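Local coordinates for protein serine protease pet (Escherichia coli, PDB 4OM9) that acts as a secreted autotransporter enterotoxin, a serine protease that probably cleaves the host cytoskeletal protein alpha-fodrin, at residues A[743-748]-A[782-788]; A[810-814]-A[835-839]. One frame throughout, in Å; residues are numbered along the deposited sequence.

Interaction 1 (A[743-748]-A[782-788])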
loop_
_atom_site.group_PDB
_atom_site.type_symbol
_atom_site.label_atom_id
_atom_site.label_comp_id
_atom_site.label_asym_id
_atom_site.label_seq_id
_atom_site.Cartn_x
_atom_site.Cartn_y
_atom_site.Cartn_z
ATOM N N ALA A 743 -6.894 -22.890 21.392
ATOM C CA ALA A 743 -5.552 -23.431 21.527
ATOM C C ALA A 743 -5.529 -24.822 20.916
ATOM O O ALA A 743 -6.434 -25.621 21.157
ATOM C CB ALA A 743 -5.126 -23.470 22.980
ATOM N N LYS A 744 -4.499 -25.109 20.129
ATOM C CA LYS A 744 -4.434 -26.354 19.370
ATOM C C LYS A 744 -3.051 -26.593 18.774
ATOM O O LYS A 744 -2.197 -25.706 18.792
ATOM C CB LYS A 744 -5.472 -26.343 18.249
ATOM C CG LYS A 744 -5.152 -25.365 17.138
ATOM C CD LYS A 744 -6.303 -25.250 16.149
ATOM C CE LYS A 744 -6.005 -24.208 15.073
ATOM N NZ LYS A 744 -7.046 -24.160 14.005
ATOM N N ASN A 745 -2.848 -27.798 18.245
ATOM C CA ASN A 745 -1.632 -28.148 17.512
ATOM C C ASN A 745 -0.340 -27.914 18.281
ATOM O O ASN A 745 0.422 -27.017 17.952
ATOM C CB ASN A 745 -1.575 -27.377 16.193
ATOM C CG ASN A 745 -2.275 -28.105 15.063
ATOM O OD1 ASN A 745 -3.493 -28.003 14.902
ATOM N ND2 ASN A 745 -1.508 -28.850 14.275
ATOM N N GLN A 746 -0.101 -28.737 19.296
ATOM C CA GLN A 746 1.126 -28.683 20.090
ATOM C C GLN A 746 1.323 -27.309 20.724
ATOM O O GLN A 746 2.375 -26.680 20.597
ATOM C CB GLN A 746 2.327 -29.087 19.235
ATOM C CG GLN A 746 2.369 -30.587 18.968
ATOM C CD GLN A 746 3.406 -30.981 17.946
ATOM O OE1 GLN A 746 4.075 -30.130 17.367
ATOM N NE2 GLN A 746 3.546 -32.279 17.717
ATOM N N ALA A 747 0.275 -26.863 21.406
ATOM C CA ALA A 747 0.282 -25.633 22.170
ATOM C C ALA A 747 0.230 -25.940 23.662
ATOM O O ALA A 747 -0.633 -26.686 24.111
ATOM C CB ALA A 747 -0.892 -24.763 21.772
ATOM N N SER A 748 1.147 -25.361 24.427
ATOM C CA SER A 748 1.132 -25.501 25.877
ATOM C C SER A 748 0.836 -24.153 26.532
ATOM O O SER A 748 1.673 -23.262 26.526
ATOM C CB SER A 748 2.461 -26.061 26.374
ATOM O OG SER A 748 2.490 -26.098 27.787
ATOM N N MET A 782 5.804 -32.216 27.553
ATOM C CA MET A 782 5.337 -30.871 27.836
ATOM C C MET A 782 3.860 -30.769 27.485
ATOM O O MET A 782 3.197 -29.787 27.815
ATOM C CB MET A 782 6.159 -29.847 27.050
ATOM C CG MET A 782 7.664 -30.047 27.194
ATOM S SD MET A 782 8.626 -29.509 25.769
ATOM C CE MET A 782 10.260 -30.098 26.223
ATOM N N LEU A 783 3.354 -31.797 26.808
ATOM C CA LEU A 783 1.941 -31.858 26.446
ATOM C C LEU A 783 1.340 -33.268 26.548
ATOM O O LEU A 783 0.136 -33.426 26.386
ATOM C CB LEU A 783 1.727 -31.319 25.026
ATOM C CG LEU A 783 2.950 -30.899 24.212
ATOM C CD1 LEU A 783 2.789 -31.298 22.759
ATOM C CD2 LEU A 783 3.148 -29.404 24.328
ATOM N N ASP A 784 2.171 -34.278 26.816
ATOM C CA ASP A 784 1.733 -35.684 26.898
ATOM C C ASP A 784 1.067 -36.157 25.599
ATOM O O ASP A 784 1.662 -36.908 24.824
ATOM C CB ASP A 784 0.788 -35.890 28.085
ATOM C CG ASP A 784 1.430 -35.524 29.409
ATOM O OD1 ASP A 784 2.008 -34.420 29.511
ATOM O OD2 ASP A 784 1.355 -36.340 30.351
ATOM N N GLY A 785 -0.177 -35.746 25.382
ATOM C CA GLY A 785 -0.730 -35.718 24.043
ATOM C C GLY A 785 -0.457 -34.294 23.607
ATOM O O GLY A 785 0.703 -33.906 23.490
ATOM N N PHE A 786 -1.494 -33.511 23.343
ATOM C CA PHE A 786 -2.830 -34.000 23.046
ATOM C C PHE A 786 -3.527 -33.403 21.798
ATOM O O PHE A 786 -4.728 -33.526 21.707
ATOM C CB PHE A 786 -3.759 -33.759 24.233
ATOM C CG PHE A 786 -3.401 -34.528 25.466
ATOM C CD1 PHE A 786 -3.701 -35.873 25.575
ATOM C CD2 PHE A 786 -2.792 -33.896 26.531
ATOM C CE1 PHE A 786 -3.377 -36.575 26.719
ATOM C CE2 PHE A 786 -2.464 -34.593 27.674
ATOM C CZ PHE A 786 -2.757 -35.935 27.768
ATOM N N ASP A 787 -2.875 -32.693 20.877
ATOM C CA ASP A 787 -1.604 -32.011 21.019
ATOM C C ASP A 787 -1.821 -30.666 21.709
ATOM O O ASP A 787 -1.553 -29.628 21.133
ATOM C CB ASP A 787 -0.950 -31.823 19.651
ATOM C CG ASP A 787 -1.953 -31.445 18.573
ATOM O OD1 ASP A 787 -2.979 -30.806 18.901
ATOM O OD2 ASP A 787 -1.718 -31.789 17.397
ATOM N N THR A 788 -2.336 -30.675 22.933
ATOM C CA THR A 788 -2.607 -29.408 23.603
ATOM C C THR A 788 -2.721 -29.551 25.105
ATOM O O THR A 788 -3.521 -30.341 25.608
ATOM C CB THR A 788 -3.909 -28.751 23.074
ATOM O OG1 THR A 788 -3.785 -28.489 21.668
ATOM C CG2 THR A 788 -4.185 -27.438 23.804
#
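This contact joins two successive coils of the right-handed parallel beta-helix that forms the stem of the passenger domain. Residues 743-748 turn the corner between strands 740-744 and 747-755. Asn745 and Gln746 both have positive phi angles, and this bends the chain sharply. Residues 782-788 are the end of a long loop that leads back to the helix at strand 788-791.

Met782 lies at the margin, and its side chain leads away from the corner. The CA-to-CB bond of Leu783 points toward the corner; Leu783 CD1 is 3.9 Å from Gln746 CG, and Leu783 CD2 is 4.0 Å from Ser748 CB. The chain then swings outward through Asp784, Gly785 and Phe786, with cis peptide bonds before Phe786 and Asp787.

Asp787 brings it back. Its carboxylate OD1 accepts a weak hydrogen bond from Asn745 N (3.1 Å) and is also bonded to Ser765. Its main-chain O receives two weak bonds, from Gln746 N at 2.5 Å and from Ala747 N at 3.3 Å, so one carbonyl of the next coil is shared by two consecutive amides of the bend.

Thr788 makes a parallel bridge with Ala747, and both side chains lie on the same face of the sheet. Its CG2 is 4.2 Å from CB of Ala743. Its OG1 donates a hydrogen bond to Asp787 O at 2.6 Å and sits 3.2 Å from CA of Lys744.

Interaction 2 (A[810-814]-A[835-839])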
loop_
_atom_site.group_PDB
_atom_site.type_symbol
_atom_site.label_atom_id
_atom_site.label_comp_id
_atom_site.label_asym_id
_atom_site.label_seq_id
_atom_site.Cartn_x
_atom_site.Cartn_y
_atom_site.Cartn_z
ATOM N N VAL A 810 -5.794 -28.249 35.908
ATOM C CA VAL A 810 -6.704 -27.507 36.794
ATOM C C VAL A 810 -6.096 -27.055 38.122
ATOM O O VAL A 810 -6.022 -27.825 39.064
ATOM C CB VAL A 810 -7.958 -28.320 37.112
ATOM C CG1 VAL A 810 -8.981 -27.429 37.787
ATOM C CG2 VAL A 810 -8.537 -28.915 35.845
ATOM N N THR A 811 -5.694 -25.787 38.194
ATOM C CA THR A 811 -5.011 -25.254 39.372
ATOM C C THR A 811 -5.915 -24.398 40.251
ATOM O O THR A 811 -5.469 -23.857 41.265
ATOM C CB THR A 811 -3.765 -24.400 38.980
ATOM O OG1 THR A 811 -4.105 -23.466 37.940
ATOM C CG2 THR A 811 -2.616 -25.289 38.516
ATOM N N GLY A 812 -7.178 -24.267 39.864
ATOM C CA GLY A 812 -8.105 -23.463 40.639
ATOM C C GLY A 812 -9.563 -23.834 40.459
ATOM O O GLY A 812 -9.920 -24.588 39.552
ATOM N N ASN A 813 -10.403 -23.301 41.343
ATOM C CA ASN A 813 -11.851 -23.468 41.251
ATOM C C ASN A 813 -12.411 -22.908 39.954
ATOM O O ASN A 813 -12.461 -21.694 39.770
ATOM C CB ASN A 813 -12.545 -22.786 42.431
ATOM C CG ASN A 813 -12.621 -23.671 43.655
ATOM O OD1 ASN A 813 -12.486 -24.887 43.566
ATOM N ND2 ASN A 813 -12.844 -23.059 44.809
ATOM N N SER A 814 -12.832 -23.791 39.055
ATOM C CA SER A 814 -13.368 -23.366 37.767
ATOM C C SER A 814 -14.878 -23.602 37.689
ATOM O O SER A 814 -15.339 -24.735 37.837
ATOM C CB SER A 814 -12.658 -24.106 36.632
ATOM O OG SER A 814 -11.314 -24.390 36.975
ATOM N N PHE A 835 -7.731 -28.409 47.660
ATOM C CA PHE A 835 -8.604 -29.122 46.740
ATOM C C PHE A 835 -9.617 -28.190 46.083
ATOM O O PHE A 835 -10.072 -27.229 46.703
ATOM C CB PHE A 835 -9.312 -30.256 47.487
ATOM C CG PHE A 835 -8.366 -31.246 48.101
ATOM C CD1 PHE A 835 -7.846 -32.287 47.348
ATOM C CD2 PHE A 835 -7.975 -31.121 49.424
ATOM C CE1 PHE A 835 -6.962 -33.189 47.906
ATOM C CE2 PHE A 835 -7.091 -32.020 49.986
ATOM C CZ PHE A 835 -6.587 -33.056 49.228
ATOM N N ASN A 836 -9.976 -28.484 44.835
ATOM C CA ASN A 836 -10.796 -27.567 44.044
ATOM C C ASN A 836 -11.998 -28.218 43.375
ATOM O O ASN A 836 -12.025 -29.430 43.180
ATOM C CB ASN A 836 -9.932 -26.894 42.976
ATOM C CG ASN A 836 -8.844 -26.034 43.574
ATOM O OD1 ASN A 836 -9.090 -25.258 44.497
ATOM N ND2 ASN A 836 -7.628 -26.177 43.062
ATOM N N THR A 837 -12.981 -27.400 43.005
ATOM C CA THR A 837 -14.189 -27.901 42.355
ATOM C C THR A 837 -14.384 -27.371 40.930
ATOM O O THR A 837 -14.382 -26.162 40.689
ATOM C CB THR A 837 -15.451 -27.564 43.186
ATOM O OG1 THR A 837 -15.468 -28.359 44.381
ATOM C CG2 THR A 837 -16.712 -27.862 42.397
ATOM N N LEU A 838 -14.535 -28.303 39.994
ATOM C CA LEU A 838 -15.004 -28.010 38.646
ATOM C C LEU A 838 -16.529 -28.067 38.669
ATOM O O LEU A 838 -17.097 -28.976 39.266
ATOM C CB LEU A 838 -14.436 -29.024 37.645
ATOM C CG LEU A 838 -14.312 -28.745 36.139
ATOM C CD1 LEU A 838 -13.845 -30.007 35.420
ATOM C CD2 LEU A 838 -15.592 -28.220 35.499
ATOM N N THR A 839 -17.163 -27.251 37.844
ATOM C CA THR A 839 -18.606 -27.160 37.814
ATOM C C THR A 839 -19.286 -26.792 36.471
ATOM O O THR A 839 -19.551 -25.643 36.231
ATOM C CB THR A 839 -19.008 -26.152 38.893
ATOM O OG1 THR A 839 -18.611 -26.656 40.156
ATOM C CG2 THR A 839 -20.460 -25.908 38.917
#
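This is a polar contact, one side-chain-to-backbone bond and two weak backbone bonds, between neighbouring coils near the C-terminal end of the stem, beyond the last strand, 794-796. The two segments run in roughly the same direction, with the touching parts 29° apart. Neither is a regular strand, and most of the bonds between them are bent.

The best bond comes from a side chain. Asn813 OD1 accepts a hydrogen bond from Thr837 N at 2.6 Å, and the bond is nearly straight. The CA-to-CB bond of Asn813 points sideways, but the end of the side chain comes over to the other segment. The same OD1 lies 3.2 Å from CA and 3.3 Å from CB of Asn836. The CA-to-CB bond of Asn836 points toward residues 810-814. Its main-chain N is bonded to Asp860, further along the chain.

The pairing follows the parallel beta-helix of autotransporter passenger domains, in which each coil stacks on the one before it. Here the side-chain amide of Asn813 supplies an acceptor for the backbone of the next coil. One residue on, Ser814 N gives a weak hydrogen bond to Thr837 O (3.3 Å), and Thr839 N gives another to Ser814 O (3.1 Å).

Ser814 also binds within its own segment, where OG donates to Gly812 O at 2.9 Å. The same hydroxyl makes a weak hydrogen bond with Ile794 of the preceding strand. The same Ser814 O that accepts from Thr839 N also takes a CA-H...O contact from Leu838 CA at 3.4 Å.

Overall arrangement
Interaction 1 comes first in the chain, and interaction 2 follows without overlap. Their centres are 21 Å apart, and their nearest atoms are about 11 Å apart, so they do not touch. Both lie on the same side of the chain's centre, interaction 1 at 38 Å from it and interaction 2 at 50 Å. Interaction 1 sits near the end of the large mostly parallel sheet, where strand 747-755 pairs with 788-791 and 794-796. Interaction 2 continues the stacking of coils beyond that sheet, in less regular chain. Both contacts join successive coils of the parallel beta-helix, so they belong to the elongated stem and extend its stacking toward the C-terminal end.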